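Local coordinates for protein halogenase (Chondromyces crocatus, PDB 3E1T) that probably uses bound FAD to install the chlorine during biosynthesis of the myxobacterial product chondrochloren, at residues A[185-190]-A[361-366]. Numbering follows the deposited sequence.
Sequences RFFQNV and FLVAFY
With CG anti to the backbone N in Phe186 (chi1 -168°) and anti to the carbonyl carbon in Phe187 (chi1 -59°), two consecutive rings from 185-190 meet Val363 and Tyr366 of 361-366. Both present their edges to the face of Tyr366. Phe187 does so with centroids 5.5 Å apart and planes at 81°, CE1 lying 3.7 Å from Tyr366 CE1; Phe186 makes a more offset version, its CE2 3.7 Å from Tyr366 CB. Val363 divides its branches: CG1 sits over one face of Phe186 in a CH-pi contact, 4.2 Å from the ring centroid, while CG2 touches CE2 and CZ of Phe187. The CZ tip of Phe187 also packs against Leu362 CB. This cluster exemplifies how two neighbouring aromatic edges set against one ring face can join a loop to a helix. The buried hydroxyl of Tyr366 is hydrogen-bonded to Asp309 and Trp219, which should restrain the ring receiving both edges. An alanine in place of Tyr366 would probably leave both phenylalanine edges without their aromatic face and Asp309 and Trp219 without the hydroxyl. The contact thus joins helix 340-368 to the loop entering strand 189-197, with Val235 of strand 229-237 and Phe376 of helix 375-378 also packing against Tyr366.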
# COMPACT_ATOMS: atom_id res chain seq x y z
N ARG A 185 -12.52 3.76 -10.33
CA ARG A 185 -13.89 4.15 -9.97
C ARG A 185 -14.51 3.25 -8.88
O ARG A 185 -15.48 3.63 -8.22
CB ARG A 185 -14.77 4.21 -11.22
CG ARG A 185 -14.29 5.26 -12.21
CD ARG A 185 -15.24 5.47 -13.39
NE ARG A 185 -14.48 5.72 -14.62
CZ ARG A 185 -13.89 6.87 -14.94
NH1 ARG A 185 -13.95 7.93 -14.14
NH2 ARG A 185 -13.22 6.96 -16.09
N PHE A 186 -13.93 2.07 -8.68
CA PHE A 186 -14.42 1.15 -7.65
C PHE A 186 -14.07 1.60 -6.24
O PHE A 186 -14.93 1.65 -5.38
CB PHE A 186 -13.89 -0.27 -7.89
CG PHE A 186 -14.58 -1.31 -7.04
CD1 PHE A 186 -15.78 -1.88 -7.46
CD2 PHE A 186 -14.04 -1.70 -5.81
CE1 PHE A 186 -16.43 -2.83 -6.67
CE2 PHE A 186 -14.68 -2.64 -5.01
CZ PHE A 186 -15.88 -3.21 -5.45
N PHE A 187 -12.78 1.88 -6.00
CA PHE A 187 -12.30 2.26 -4.68
C PHE A 187 -12.38 3.77 -4.48
O PHE A 187 -11.40 4.42 -4.11
CB PHE A 187 -10.88 1.72 -4.47
CG PHE A 187 -10.77 0.22 -4.59
CD1 PHE A 187 -11.20 -0.61 -3.55
CD2 PHE A 187 -10.28 -0.36 -5.74
CE1 PHE A 187 -11.12 -1.99 -3.67
CE2 PHE A 187 -10.18 -1.74 -5.86
CZ PHE A 187 -10.60 -2.56 -4.80
N GLN A 188 -13.57 4.32 -4.71
CA GLN A 188 -13.82 5.75 -4.60
C GLN A 188 -14.22 6.06 -3.16
O GLN A 188 -15.37 6.39 -2.87
CB GLN A 188 -14.92 6.15 -5.58
CG GLN A 188 -14.93 7.61 -5.98
CD GLN A 188 -15.80 7.85 -7.21
OE1 GLN A 188 -15.53 7.32 -8.29
NE2 GLN A 188 -16.87 8.63 -7.03
N ASN A 189 -13.23 5.92 -2.27
CA ASN A 189 -13.45 5.96 -0.84
C ASN A 189 -12.60 7.06 -0.21
O ASN A 189 -11.61 7.50 -0.81
CB ASN A 189 -13.08 4.62 -0.19
CG ASN A 189 -13.65 3.41 -0.91
OD1 ASN A 189 -13.05 2.33 -0.89
ND2 ASN A 189 -14.82 3.57 -1.53
N VAL A 190 -13.00 7.49 0.98
CA VAL A 190 -12.20 8.38 1.80
C VAL A 190 -11.99 7.73 3.17
O VAL A 190 -12.91 7.14 3.73
CB VAL A 190 -12.85 9.77 1.96
CG1 VAL A 190 -13.03 10.43 0.60
CG2 VAL A 190 -14.20 9.65 2.64
N PHE A 361 -8.55 -9.30 -6.11
CA PHE A 361 -9.05 -9.93 -4.90
C PHE A 361 -9.87 -8.97 -4.04
O PHE A 361 -10.85 -9.39 -3.41
CB PHE A 361 -7.92 -10.53 -4.10
CG PHE A 361 -8.36 -11.12 -2.79
CD1 PHE A 361 -9.12 -12.29 -2.76
CD2 PHE A 361 -8.03 -10.51 -1.60
CE1 PHE A 361 -9.55 -12.83 -1.56
CE2 PHE A 361 -8.46 -11.04 -0.39
CZ PHE A 361 -9.21 -12.21 -0.37
N LEU A 362 -9.46 -7.70 -3.98
CA LEU A 362 -10.16 -6.73 -3.14
C LEU A 362 -11.53 -6.35 -3.70
O LEU A 362 -12.43 -6.08 -2.92
CB LEU A 362 -9.33 -5.47 -2.88
CG LEU A 362 -8.03 -5.57 -2.04
CD1 LEU A 362 -7.68 -4.18 -1.54
CD2 LEU A 362 -8.10 -6.54 -0.88
N VAL A 363 -11.67 -6.28 -5.03
CA VAL A 363 -12.97 -6.07 -5.68
C VAL A 363 -13.90 -7.22 -5.23
O VAL A 363 -15.00 -6.96 -4.73
CB VAL A 363 -12.88 -6.00 -7.26
CG1 VAL A 363 -14.30 -6.00 -7.92
CG2 VAL A 363 -12.12 -4.75 -7.73
N ALA A 364 -13.45 -8.47 -5.38
CA ALA A 364 -14.27 -9.62 -4.93
C ALA A 364 -14.54 -9.61 -3.42
O ALA A 364 -15.64 -9.98 -2.99
CB ALA A 364 -13.64 -10.96 -5.39
N PHE A 365 -13.57 -9.16 -2.62
CA PHE A 365 -13.73 -9.08 -1.16
C PHE A 365 -14.76 -8.02 -0.74
O PHE A 365 -15.58 -8.28 0.15
CB PHE A 365 -12.40 -8.83 -0.45
CG PHE A 365 -12.45 -9.08 1.03
CD1 PHE A 365 -12.57 -10.37 1.53
CD2 PHE A 365 -12.40 -8.02 1.92
CE1 PHE A 365 -12.63 -10.60 2.90
CE2 PHE A 365 -12.45 -8.26 3.29
CZ PHE A 365 -12.57 -9.55 3.78
N TYR A 366 -14.69 -6.84 -1.35
CA TYR A 366 -15.74 -5.83 -1.17
C TYR A 366 -17.13 -6.36 -1.59
O TYR A 366 -18.11 -6.13 -0.89
CB TYR A 366 -15.41 -4.57 -1.98
CG TYR A 366 -14.63 -3.51 -1.22
CD1 TYR A 366 -13.27 -3.64 -1.00
CD2 TYR A 366 -15.28 -2.38 -0.73
CE1 TYR A 366 -12.55 -2.64 -0.29
CE2 TYR A 366 -14.59 -1.39 -0.05
CZ TYR A 366 -13.22 -1.53 0.16
OH TYR A 366 -12.54 -0.55 0.85